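Long-range contacts in HNH nuclease domain-containing protein (Streptomyces coelicolor, PDB 5ZMO), which binds phosphorothioated DNA through this sulfur-binding domain, one part of a type IV restriction enzyme that probably has endonuclease activity: residues 7-12 against 84-89; 15-20 against 141-146; 27-32 against 79-84. All blocks are in the same frame, centred on the assembly; numbering follows the deposited sequence.

Contact 1 (7-12 against 84-89); sequences KTFHRR and DDLWCV
The backbones of R12, in helix 9-14, and L86, just past helix 70-83, come within 7.0 Å at their CA atoms. Helix 70-83 ends here in a Schellman motif. D85 is its C-prime residue, with a positive phi of 62°; the motif pairs D85 N with V82 O and, probably by a hydrogen bond, L86 N with L81 O. R12 NH2 donates to D85 O over 2.9 Å, with the acceptor tilted from the guanidinium plane. R12 NH2 also makes a salt bridge with D122 OD2 of helix 120-128. The guanidinium grips its own segment too: R12 NE (2.9 Å) and NH1 (3.2 Å) both donate to K7 O, which lies in the guanidinium plane. This grip probably fixes the rotation of the group. L86 fills the apolar side of the contact. Its CD2 sits 3.6 Å from F9 CE1, and the two side chains cross at about a right angle. L86 CD1 packs against the R12 carbonyl, 3.6 Å from R12 O. A water bridges R12 O and D84 O. T8 is the N-cap of helix 9-14. F9 CA stands 3.5 Å above the plane of the R12 guanidinium, offset toward its rim.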
loop_
_atom_site.group_PDB
_atom_site.type_symbol
_atom_site.label_atom_id
_atom_site.label_comp_id
_atom_site.label_asym_id
_atom_site.label_seq_id
_atom_site.Cartn_x
_atom_site.Cartn_y
_atom_site.Cartn_z
ATOM N N LYS A 7 -10.671 -15.464 3.174
ATOM C CA LYS A 7 -11.256 -14.302 2.517
ATOM C C LYS A 7 -10.486 -13.986 1.244
ATOM O O LYS A 7 -9.258 -14.058 1.185
ATOM C CB LYS A 7 -11.252 -13.104 3.433
ATOM C CG LYS A 7 -12.286 -13.137 4.548
ATOM C CD LYS A 7 -12.384 -11.737 5.153
ATOM C CE LYS A 7 -13.284 -11.624 6.359
ATOM N NZ LYS A 7 -14.131 -10.402 6.233
ATOM N N THR A 8 -11.226 -13.644 0.220
ATOM C CA THR A 8 -10.630 -13.234 -1.076
ATOM C C THR A 8 -9.811 -11.963 -0.915
ATOM O O THR A 8 -10.060 -11.145 -0.001
ATOM C CB THR A 8 -11.651 -12.949 -2.184
ATOM O OG1 THR A 8 -12.593 -11.938 -1.776
ATOM C CG2 THR A 8 -12.397 -14.217 -2.622
ATOM N N PHE A 9 -8.887 -11.758 -1.862
ATOM C CA PHE A 9 -8.137 -10.481 -1.878
ATOM C C PHE A 9 -9.094 -9.289 -2.017
ATOM O O PHE A 9 -9.019 -8.298 -1.270
ATOM C CB PHE A 9 -7.154 -10.491 -3.034
ATOM C CG PHE A 9 -6.342 -9.200 -3.160
ATOM C CD1 PHE A 9 -5.361 -8.884 -2.210
ATOM C CD2 PHE A 9 -6.552 -8.324 -4.215
ATOM C CE1 PHE A 9 -4.570 -7.757 -2.361
ATOM C CE2 PHE A 9 -5.778 -7.196 -4.361
ATOM C CZ PHE A 9 -4.799 -6.891 -3.428
ATOM N N HIS A 10 -10.027 -9.366 -2.990
ATOM C CA HIS A 10 -11.102 -8.340 -3.148
ATOM C C HIS A 10 -11.816 -8.006 -1.833
ATOM O O HIS A 10 -12.002 -6.816 -1.510
ATOM C CB HIS A 10 -12.148 -8.798 -4.153
ATOM C CG HIS A 10 -13.172 -7.745 -4.468
ATOM N ND1 HIS A 10 -12.993 -6.791 -5.459
ATOM C CD2 HIS A 10 -14.349 -7.465 -3.881
ATOM C CE1 HIS A 10 -14.061 -6.016 -5.504
ATOM N NE2 HIS A 10 -14.894 -6.396 -4.546
ATOM N N ARG A 11 -12.191 -9.035 -1.084
ATOM C CA ARG A 11 -12.889 -8.826 0.211
ATOM C C ARG A 11 -11.957 -8.214 1.250
ATOM O O ARG A 11 -12.353 -7.296 2.007
ATOM C CB ARG A 11 -13.454 -10.128 0.796
ATOM C CG ARG A 11 -14.285 -9.904 2.066
ATOM C CD ARG A 11 -15.194 -11.095 2.357
ATOM N NE ARG A 11 -16.334 -11.100 1.435
ATOM C CZ ARG A 11 -17.436 -10.365 1.591
ATOM N NH1 ARG A 11 -17.607 -9.573 2.663
ATOM N NH2 ARG A 11 -18.394 -10.426 0.673
ATOM N N ARG A 12 -10.740 -8.720 1.319
ATOM C CA ARG A 12 -9.761 -8.128 2.281
ATOM C C ARG A 12 -9.507 -6.648 2.011
ATOM O O ARG A 12 -9.458 -5.846 2.925
ATOM C CB ARG A 12 -8.513 -8.985 2.387
ATOM C CG ARG A 12 -8.750 -10.258 3.234
ATOM C CD ARG A 12 -7.597 -11.204 3.383
ATOM N NE ARG A 12 -7.435 -12.039 2.154
ATOM C CZ ARG A 12 -6.489 -11.915 1.243
ATOM N NH1 ARG A 12 -6.447 -12.775 0.188
ATOM N NH2 ARG A 12 -5.504 -11.030 1.365
ATOM N N ASP A 84 -4.315 -6.159 8.486
ATOM C CA ASP A 84 -5.417 -6.334 7.558
ATOM C C ASP A 84 -5.306 -7.582 6.641
ATOM O O ASP A 84 -6.147 -7.736 5.752
ATOM C CB ASP A 84 -5.526 -5.107 6.631
ATOM C CG ASP A 84 -5.928 -3.852 7.361
ATOM O OD1 ASP A 84 -6.964 -3.854 8.076
ATOM O OD2 ASP A 84 -5.233 -2.837 7.168
ATOM N N ASP A 85 -4.337 -8.443 6.888
ATOM C CA ASP A 85 -4.109 -9.701 6.148
ATOM C C ASP A 85 -3.804 -9.409 4.697
ATOM O O ASP A 85 -4.145 -10.228 3.845
ATOM C CB ASP A 85 -5.304 -10.678 6.247
ATOM C CG ASP A 85 -5.630 -11.054 7.688
ATOM O OD1 ASP A 85 -4.674 -11.145 8.496
ATOM O OD2 ASP A 85 -6.828 -11.231 8.016
ATOM N N LEU A 86 -3.164 -8.272 4.430
ATOM C CA LEU A 86 -2.854 -7.845 3.042
ATOM C C LEU A 86 -1.388 -7.643 2.771
ATOM O O LEU A 86 -0.990 -7.192 1.669
ATOM C CB LEU A 86 -3.632 -6.557 2.778
ATOM C CG LEU A 86 -5.114 -6.726 2.552
ATOM C CD1 LEU A 86 -5.871 -5.404 2.699
ATOM C CD2 LEU A 86 -5.288 -7.344 1.141
ATOM N N TRP A 87 -0.543 -7.954 3.741
ATOM C CA TRP A 87 0.838 -7.513 3.683
ATOM C C TRP A 87 1.768 -8.366 4.523
ATOM O O TRP A 87 1.333 -8.894 5.537
ATOM C CB TRP A 87 0.890 -6.052 4.090
ATOM C CG TRP A 87 2.050 -5.235 3.726
ATOM C CD1 TRP A 87 2.987 -4.732 4.607
ATOM C CD2 TRP A 87 2.390 -4.684 2.457
ATOM N NE1 TRP A 87 3.883 -3.959 3.966
ATOM C CE2 TRP A 87 3.524 -3.857 2.647
ATOM C CE3 TRP A 87 1.825 -4.769 1.164
ATOM C CZ2 TRP A 87 4.142 -3.172 1.611
ATOM C CZ3 TRP A 87 2.406 -4.050 0.147
ATOM C CH2 TRP A 87 3.564 -3.237 0.372
ATOM N N CYS A 88 3.017 -8.469 4.080
ATOM C CA CYS A 88 4.053 -9.271 4.782
ATOM C C CYS A 88 5.261 -8.384 4.993
ATOM O O CYS A 88 5.712 -7.749 4.058
ATOM C CB CYS A 88 4.535 -10.425 3.894
ATOM S SG CYS A 88 3.183 -11.472 3.373
ATOM N N VAL A 89 5.809 -8.369 6.196
ATOM C CA VAL A 89 7.037 -7.649 6.491
ATOM C C VAL A 89 8.065 -8.688 6.980
ATOM O O VAL A 89 7.850 -9.328 7.962
ATOM C CB VAL A 89 6.811 -6.541 7.562
ATOM C CG1 VAL A 89 8.121 -5.889 7.926
ATOM C CG2 VAL A 89 5.847 -5.431 7.086
HETATM O O HOH W 1 -8.690 -6.500 5.400
#

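Contact 2 (15-20 against 141-146). With nucleotides of chain C.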
loop_
_atom_site.group_PDB
_atom_site.type_symbol
_atom_site.label_atom_id
_atom_site.label_comp_id
_atom_site.label_asym_id
_atom_site.label_seq_id
_atom_site.Cartn_x
_atom_site.Cartn_y
_atom_site.Cartn_z
ATOM N N ASP A 15 -12.529 -4.641 3.116
ATOM C CA ASP A 15 -12.577 -4.511 4.604
ATOM C C ASP A 15 -11.618 -3.465 5.166
ATOM O O ASP A 15 -11.617 -3.234 6.375
ATOM C CB ASP A 15 -12.239 -5.845 5.286
ATOM C CG ASP A 15 -13.326 -6.921 5.106
ATOM O OD1 ASP A 15 -14.457 -6.614 4.663
ATOM O OD2 ASP A 15 -12.999 -8.102 5.393
ATOM N N VAL A 16 -10.743 -2.897 4.349
ATOM C CA VAL A 16 -9.922 -1.775 4.793
ATOM C C VAL A 16 -10.845 -0.549 4.833
ATOM O O VAL A 16 -11.265 -0.050 3.756
ATOM C CB VAL A 16 -8.702 -1.501 3.884
ATOM C CG1 VAL A 16 -7.965 -0.237 4.362
ATOM C CG2 VAL A 16 -7.751 -2.667 3.910
ATOM N N ARG A 17 -11.148 -0.047 6.046
ATOM C CA ARG A 17 -12.042 1.086 6.197
ATOM C C ARG A 17 -11.336 2.102 7.096
ATOM O O ARG A 17 -11.470 2.004 8.300
ATOM C CB ARG A 17 -13.331 0.685 6.906
ATOM C CG ARG A 17 -14.195 -0.327 6.197
ATOM C CD ARG A 17 -14.738 0.154 4.868
ATOM N NE ARG A 17 -15.757 -0.691 4.206
ATOM C CZ ARG A 17 -16.252 -1.897 4.563
ATOM N NH1 ARG A 17 -15.901 -2.610 5.650
ATOM N NH2 ARG A 17 -17.166 -2.439 3.752
ATOM N N PRO A 18 -10.575 3.037 6.530
ATOM C CA PRO A 18 -9.769 3.917 7.395
ATOM C C PRO A 18 -10.651 4.891 8.143
ATOM O O PRO A 18 -11.753 5.138 7.729
ATOM C CB PRO A 18 -8.896 4.667 6.424
ATOM C CG PRO A 18 -8.857 3.788 5.199
ATOM C CD PRO A 18 -10.225 3.208 5.112
ATOM N N ALA A 19 -10.119 5.446 9.187
ATOM C CA ALA A 19 -10.864 6.433 9.989
ATOM C C ALA A 19 -11.177 7.636 9.114
ATOM O O ALA A 19 -10.321 8.053 8.278
ATOM C CB ALA A 19 -10.011 6.854 11.166
ATOM N N ARG A 20 -12.412 8.126 9.225
ATOM C CA ARG A 20 -12.922 9.250 8.434
ATOM C C ARG A 20 -12.789 10.485 9.267
ATOM O O ARG A 20 -13.509 10.601 10.241
ATOM C CB ARG A 20 -14.412 9.084 8.012
ATOM C CG ARG A 20 -14.842 7.721 7.476
ATOM C CD ARG A 20 -14.456 7.394 6.035
ATOM N NE ARG A 20 -14.579 8.508 5.087
ATOM C CZ ARG A 20 -15.712 8.938 4.538
ATOM N NH1 ARG A 20 -16.872 8.368 4.842
ATOM N NH2 ARG A 20 -15.688 9.970 3.698
ATOM N N ILE A 141 -10.071 3.099 -6.241
ATOM C CA ILE A 141 -10.191 4.394 -6.863
ATOM C C ILE A 141 -11.613 4.943 -6.716
ATOM O O ILE A 141 -11.754 6.139 -6.406
ATOM C CB ILE A 141 -9.779 4.343 -8.350
ATOM C CG1 ILE A 141 -8.250 4.256 -8.434
ATOM C CG2 ILE A 141 -10.227 5.589 -9.100
ATOM C CD1 ILE A 141 -7.718 3.772 -9.761
ATOM N N ALA A 142 -12.620 4.085 -6.849
ATOM C CA ALA A 142 -14.020 4.536 -6.734
ATOM C C ALA A 142 -14.314 4.975 -5.345
ATOM O O ALA A 142 -15.007 5.976 -5.135
ATOM C CB ALA A 142 -15.004 3.463 -7.128
ATOM N N ARG A 143 -13.772 4.263 -4.366
ATOM C CA ARG A 143 -14.070 4.620 -2.998
ATOM C C ARG A 143 -13.291 5.819 -2.455
ATOM O O ARG A 143 -13.812 6.570 -1.642
ATOM C CB ARG A 143 -13.865 3.384 -2.089
ATOM C CG ARG A 143 -14.316 3.587 -0.677
ATOM C CD ARG A 143 -14.191 2.318 0.156
ATOM N NE ARG A 143 -15.111 1.242 -0.216
ATOM C CZ ARG A 143 -15.096 0.030 0.354
ATOM N NH1 ARG A 143 -14.200 -0.279 1.313
ATOM N NH2 ARG A 143 -15.982 -0.890 -0.027
ATOM N N TYR A 144 -12.011 5.941 -2.803
ATOM C CA TYR A 144 -11.123 6.943 -2.209
ATOM C C TYR A 144 -10.643 8.067 -3.124
ATOM O O TYR A 144 -10.083 9.016 -2.623
ATOM C CB TYR A 144 -9.874 6.227 -1.640
ATOM C CG TYR A 144 -10.277 5.228 -0.584
ATOM C CD1 TYR A 144 -10.828 5.670 0.603
ATOM C CD2 TYR A 144 -10.200 3.850 -0.821
ATOM C CE1 TYR A 144 -11.252 4.746 1.581
ATOM C CE2 TYR A 144 -10.623 2.930 0.145
ATOM C CZ TYR A 144 -11.140 3.413 1.335
ATOM O OH TYR A 144 -11.522 2.498 2.289
ATOM N N PHE A 145 -10.714 7.882 -4.449
ATOM C CA PHE A 145 -10.210 8.852 -5.434
ATOM C C PHE A 145 -11.273 9.020 -6.477
ATOM O O PHE A 145 -11.010 8.909 -7.679
ATOM C CB PHE A 145 -8.886 8.368 -6.060
ATOM C CG PHE A 145 -7.811 8.265 -5.100
ATOM C CD1 PHE A 145 -7.199 9.403 -4.638
ATOM C CD2 PHE A 145 -7.403 7.008 -4.604
ATOM C CE1 PHE A 145 -6.235 9.309 -3.653
ATOM C CE2 PHE A 145 -6.434 6.925 -3.623
ATOM C CZ PHE A 145 -5.830 8.081 -3.168
ATOM N N HIS A 146 -12.493 9.260 -6.003
ATOM C CA HIS A 146 -13.666 9.248 -6.857
ATOM C C HIS A 146 -13.558 10.377 -7.878
ATOM O O HIS A 146 -13.895 10.182 -9.040
ATOM C CB HIS A 146 -14.936 9.397 -6.018
ATOM C CG HIS A 146 -16.203 9.251 -6.805
ATOM N ND1 HIS A 146 -17.330 10.018 -6.558
ATOM C CD2 HIS A 146 -16.518 8.440 -7.845
ATOM C CE1 HIS A 146 -18.283 9.674 -7.401
ATOM N NE2 HIS A 146 -17.812 8.732 -8.203
ATOM P P DG C 8 -14.422 11.272 15.468
ATOM O OP1 DG C 8 -13.684 12.495 15.119
ATOM O OP2 DG C 8 -15.804 11.315 15.975
ATOM O "O5'" DG C 8 -14.449 10.347 14.168
ATOM C "C5'" DG C 8 -13.214 10.067 13.478
ATOM C "C4'" DG C 8 -13.166 8.653 12.945
ATOM O "O4'" DG C 8 -12.804 7.715 13.996
ATOM C "C3'" DG C 8 -14.455 8.105 12.349
ATOM O "O3'" DG C 8 -14.036 7.206 11.306
ATOM C "C2'" DG C 8 -15.088 7.381 13.527
ATOM C "C1'" DG C 8 -13.878 6.788 14.214
ATOM N N9 DG C 8 -13.964 6.591 15.657
ATOM C C8 DG C 8 -14.572 7.404 16.581
ATOM N N7 DG C 8 -14.397 7.003 17.811
ATOM C C5 DG C 8 -13.613 5.868 17.693
ATOM C C6 DG C 8 -13.139 4.969 18.684
ATOM O O6 DG C 8 -13.279 5.031 19.916
ATOM N N1 DG C 8 -12.390 3.945 18.127
ATOM C C2 DG C 8 -12.196 3.749 16.777
ATOM N N2 DG C 8 -11.485 2.677 16.437
ATOM N N3 DG C 8 -12.646 4.568 15.841
ATOM C C4 DG C 8 -13.334 5.603 16.365
#
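Y144 and R143 reach the loop 15-20 by different first torsions. Y144 has CG anti to its carbonyl carbon (chi1 -60°), which starts the ring toward P18 and V16. R143 has CG anti to its backbone N (chi1 -172°), and that CG lies 3.7 Å above the centre of the Y144 ring. The two neighbours therefore pack on each other at the end of helix 130-144 and meet the loop together. Y144 and P18 approach tip to tip. P18 CD is 3.2 Å from Y144 OH and 3.9 Å from Y144 CZ. Y144 OH also lies 3.0 Å from V16 O, which sits at the edge of the ring near its plane. P25, L27 and P30 also touch the Y144 side chain. An alanine in place of Y144 would probably open a gap beside P18 CD and leave the R143 chain without the ring it packs on.

R143 NH1 hydrogen-bonds to G14 O, just before the loop. It also stands 3.3 Å from R17 NE. Both are donors and both groups are charged, so this pair is not a bond. Their guanidinium planes are nearly parallel, 13° apart, while the side chains cross at about a right angle. Both residues are exposed, and solvent would probably ease the repulsion.

The far end of the loop meets nucleic acid. R20 N donates a nearly straight hydrogen bond of 2.8 Å to O3' of DG8 of chain C, and A19 CA lies 3.5 Å from the same O3'. P18 also packs on a modified group of the bound DNA, presumably the phosphorothioate nucleotide. Helix 130-144 thus backs a loop that touches the DNA backbone through its main chain, part of the DNA-binding surface of the sulfur-binding domain.

Contact 3 (27-32 against 79-84); sequences LHRPVL and WALVRD. With nucleotides of chain B.
R29 of helix 28-41 touches L81 with its carbons and D84 and the DNA with its tip. Its CB lies 3.9 Å from L81 CD1. Its CG comes closer, 3.5 Å from L81 CD1, as the two side chains slide past each other in opposite directions. CD still touches L81 CD1 and also lies 3.3 Å from D84 OD2. The chain then bends at chi3 (-78°), turning NE off the line of the carbons. NE has a hydrogen-bond partner outside the two segments. CZ lies near D84 OD2 and near C5' of DG3 of chain B, which covers one face of the guanidinium toward its rim. R29 NH2 donates to D84 OD2 over 2.9 Å at 151°, in a salt bridge. The oxygen is met on its syn side, and guanidinium and carboxylate are nearly coplanar. This salt bridge probably holds the guanidinium beside the DNA. R29 NH1 lies 3.7 Å from C4' of DG3 of chain B. NH1 also hydrogen-bonds a modified group, presumably the phosphorothioate nucleotide.

One turn on along helix 28-41, L32 CD2 packs on L81 CD2 at 3.5 Å. A80 CB sits 3.6 Å from O5' of DG3 of chain B. The short helical segments 28-32 and 79-83 pack at 91°, their axes 10.5 Å apart, and their edge forms part of the DNA-binding site of the sulfur-binding domain.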
loop_
_atom_site.group_PDB
_atom_site.type_symbol
_atom_site.label_atom_id
_atom_site.label_comp_id
_atom_site.label_asym_id
_atom_site.label_seq_id
_atom_site.Cartn_x
_atom_site.Cartn_y
_atom_site.Cartn_z
ATOM N N LEU A 27 -5.811 8.332 3.780
ATOM C CA LEU A 27 -5.567 7.711 2.476
ATOM C C LEU A 27 -4.313 6.808 2.428
ATOM O O LEU A 27 -4.053 6.153 1.373
ATOM C CB LEU A 27 -5.532 8.731 1.378
ATOM C CG LEU A 27 -6.882 9.451 1.190
ATOM C CD1 LEU A 27 -6.635 10.708 0.377
ATOM C CD2 LEU A 27 -7.931 8.563 0.521
ATOM N N HIS A 28 -3.676 6.621 3.578
ATOM C CA HIS A 28 -2.367 5.914 3.694
ATOM C C HIS A 28 -2.426 4.488 3.158
ATOM O O HIS A 28 -1.664 4.101 2.275
ATOM C CB HIS A 28 -1.876 5.907 5.094
ATOM C CG HIS A 28 -1.702 7.272 5.685
ATOM N ND1 HIS A 28 -2.764 8.136 5.860
ATOM C CD2 HIS A 28 -0.625 7.899 6.190
ATOM C CE1 HIS A 28 -2.326 9.262 6.385
ATOM N NE2 HIS A 28 -1.039 9.140 6.627
ATOM N N ARG A 29 -3.412 3.703 3.643
ATOM C CA ARG A 29 -3.569 2.321 3.201
ATOM C C ARG A 29 -3.997 2.211 1.765
ATOM O O ARG A 29 -3.411 1.396 1.045
ATOM C CB ARG A 29 -4.415 1.506 4.210
ATOM C CG ARG A 29 -3.559 1.074 5.395
ATOM C CD ARG A 29 -4.429 0.311 6.404
ATOM N NE ARG A 29 -5.228 1.204 7.211
ATOM C CZ ARG A 29 -6.302 0.800 7.935
ATOM N NH1 ARG A 29 -7.005 1.674 8.633
ATOM N NH2 ARG A 29 -6.707 -0.464 7.911
ATOM N N PRO A 30 -5.020 2.993 1.322
ATOM C CA PRO A 30 -5.387 3.025 -0.057
ATOM C C PRO A 30 -4.242 3.352 -1.012
ATOM O O PRO A 30 -4.119 2.654 -2.069
ATOM C CB PRO A 30 -6.512 4.089 -0.110
ATOM C CG PRO A 30 -7.173 3.892 1.272
ATOM C CD PRO A 30 -6.037 3.666 2.164
ATOM N N VAL A 31 -3.417 4.291 -0.628
ATOM C CA VAL A 31 -2.262 4.660 -1.512
ATOM C C VAL A 31 -1.238 3.490 -1.587
ATOM O O VAL A 31 -0.802 3.114 -2.657
ATOM C CB VAL A 31 -1.604 5.957 -1.061
ATOM C CG1 VAL A 31 -0.204 6.167 -1.668
ATOM C CG2 VAL A 31 -2.509 7.125 -1.362
ATOM N N LEU A 32 -0.838 2.925 -0.472
ATOM C CA LEU A 32 0.091 1.812 -0.513
ATOM C C LEU A 32 -0.443 0.608 -1.238
ATOM O O LEU A 32 0.316 -0.029 -2.089
ATOM C CB LEU A 32 0.590 1.482 0.892
ATOM C CG LEU A 32 1.720 0.466 0.935
ATOM C CD1 LEU A 32 2.905 0.866 0.137
ATOM C CD2 LEU A 32 2.114 0.238 2.391
ATOM N N TRP A 79 3.361 -0.991 7.951
ATOM C CA TRP A 79 3.116 -1.934 9.053
ATOM C C TRP A 79 1.697 -2.358 9.274
ATOM O O TRP A 79 1.417 -3.555 9.422
ATOM C CB TRP A 79 3.617 -1.257 10.350
ATOM C CG TRP A 79 3.606 -2.198 11.573
ATOM C CD1 TRP A 79 2.771 -2.090 12.658
ATOM C CD2 TRP A 79 4.520 -3.234 11.875
ATOM N NE1 TRP A 79 3.046 -3.084 13.550
ATOM C CE2 TRP A 79 4.142 -3.764 13.143
ATOM C CE3 TRP A 79 5.594 -3.796 11.213
ATOM C CZ2 TRP A 79 4.800 -4.817 13.722
ATOM C CZ3 TRP A 79 6.263 -4.859 11.812
ATOM C CH2 TRP A 79 5.855 -5.341 13.046
ATOM N N ALA A 80 0.757 -1.427 9.199
ATOM C CA ALA A 80 -0.646 -1.679 9.531
ATOM C C ALA A 80 -1.348 -2.614 8.590
ATOM O O ALA A 80 -2.253 -3.314 8.996
ATOM C CB ALA A 80 -1.427 -0.409 9.618
ATOM N N LEU A 81 -0.957 -2.622 7.318
ATOM C CA LEU A 81 -1.518 -3.604 6.399
ATOM C C LEU A 81 -1.286 -5.108 6.775
ATOM O O LEU A 81 -2.038 -6.017 6.326
ATOM C CB LEU A 81 -0.991 -3.342 5.000
ATOM C CG LEU A 81 -1.686 -2.502 3.928
ATOM C CD1 LEU A 81 -3.165 -2.184 4.052
ATOM C CD2 LEU A 81 -0.858 -1.522 3.198
ATOM N N VAL A 82 -0.244 -5.417 7.527
ATOM C CA VAL A 82 -0.029 -6.797 8.068
ATOM C C VAL A 82 -1.269 -7.234 8.815
ATOM O O VAL A 82 -1.907 -8.328 8.532
ATOM C CB VAL A 82 1.266 -6.888 8.939
ATOM C CG1 VAL A 82 1.402 -8.275 9.609
ATOM C CG2 VAL A 82 2.479 -6.584 8.086
ATOM N N ARG A 83 -1.733 -6.375 9.713
ATOM C CA ARG A 83 -2.972 -6.643 10.490
ATOM C C ARG A 83 -4.238 -6.823 9.653
ATOM O O ARG A 83 -5.141 -7.577 10.039
ATOM C CB ARG A 83 -3.221 -5.573 11.580
ATOM C CG ARG A 83 -3.140 -6.054 13.022
ATOM C CD ARG A 83 -3.996 -5.223 13.997
ATOM N NE ARG A 83 -3.893 -5.743 15.373
ATOM C CZ ARG A 83 -2.853 -5.546 16.199
ATOM N NH1 ARG A 83 -2.872 -6.083 17.423
ATOM N NH2 ARG A 83 -1.792 -4.816 15.823
ATOM N N ASP A 84 -4.315 -6.159 8.486
ATOM C CA ASP A 84 -5.417 -6.334 7.558
ATOM C C ASP A 84 -5.306 -7.582 6.641
ATOM O O ASP A 84 -6.147 -7.736 5.752
ATOM C CB ASP A 84 -5.526 -5.107 6.631
ATOM C CG ASP A 84 -5.928 -3.852 7.361
ATOM O OD1 ASP A 84 -6.964 -3.854 8.076
ATOM O OD2 ASP A 84 -5.233 -2.837 7.168
ATOM P P DG B 3 -3.544 -0.790 13.429
ATOM O OP1 DG B 3 -4.262 -1.936 12.846
ATOM O OP2 DG B 3 -2.185 -0.949 13.944
ATOM O "O5'" DG B 3 -3.623 0.354 12.334
ATOM C "C5'" DG B 3 -4.888 0.765 11.719
ATOM C "C4'" DG B 3 -4.915 2.276 11.629
ATOM O "O4'" DG B 3 -5.115 2.844 12.951
ATOM C "C3'" DG B 3 -3.607 2.909 11.129
ATOM O "O3'" DG B 3 -3.942 4.154 10.511
ATOM C "C2'" DG B 3 -2.888 3.271 12.415
ATOM C "C1'" DG B 3 -4.050 3.771 13.239
ATOM N N9 DG B 3 -3.846 3.788 14.688
ATOM C C8 DG B 3 -3.089 2.928 15.441
ATOM N N7 DG B 3 -3.165 3.174 16.728
ATOM C C5 DG B 3 -4.030 4.253 16.823
ATOM C C6 DG B 3 -4.462 4.989 17.965
ATOM O O6 DG B 3 -4.207 4.774 19.154
ATOM N N1 DG B 3 -5.334 6.011 17.614
ATOM C C2 DG B 3 -5.691 6.336 16.322
ATOM N N2 DG B 3 -6.575 7.334 16.180
ATOM N N3 DG B 3 -5.306 5.650 15.257
ATOM C C4 DG B 3 -4.467 4.643 15.579
#

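Overall arrangement
The segments come in the order 7-12, 15-20, 27-32, 79-84, 84-89 and 141-146. Contacts 1 and 2 therefore cross along the chain, and both enclose contact 3. Contact 3 lies nearest the middle of the domain, its centre about 10 Å from that of contact 1 and 11 Å from that of contact 2; the centres of contacts 1 and 2 are about 15 Å apart. Contacts 1 and 3 share D84, where helix 70-83 gives way to the turn before strand 88-89. V16 joins all three, packing on L86, D84 and R29, and K7 forms a salt bridge with D15. Helices 9-14, 28-41, 70-83 and 130-144 are thus tied together behind a surface that touches nucleotides of DNA chains B and C.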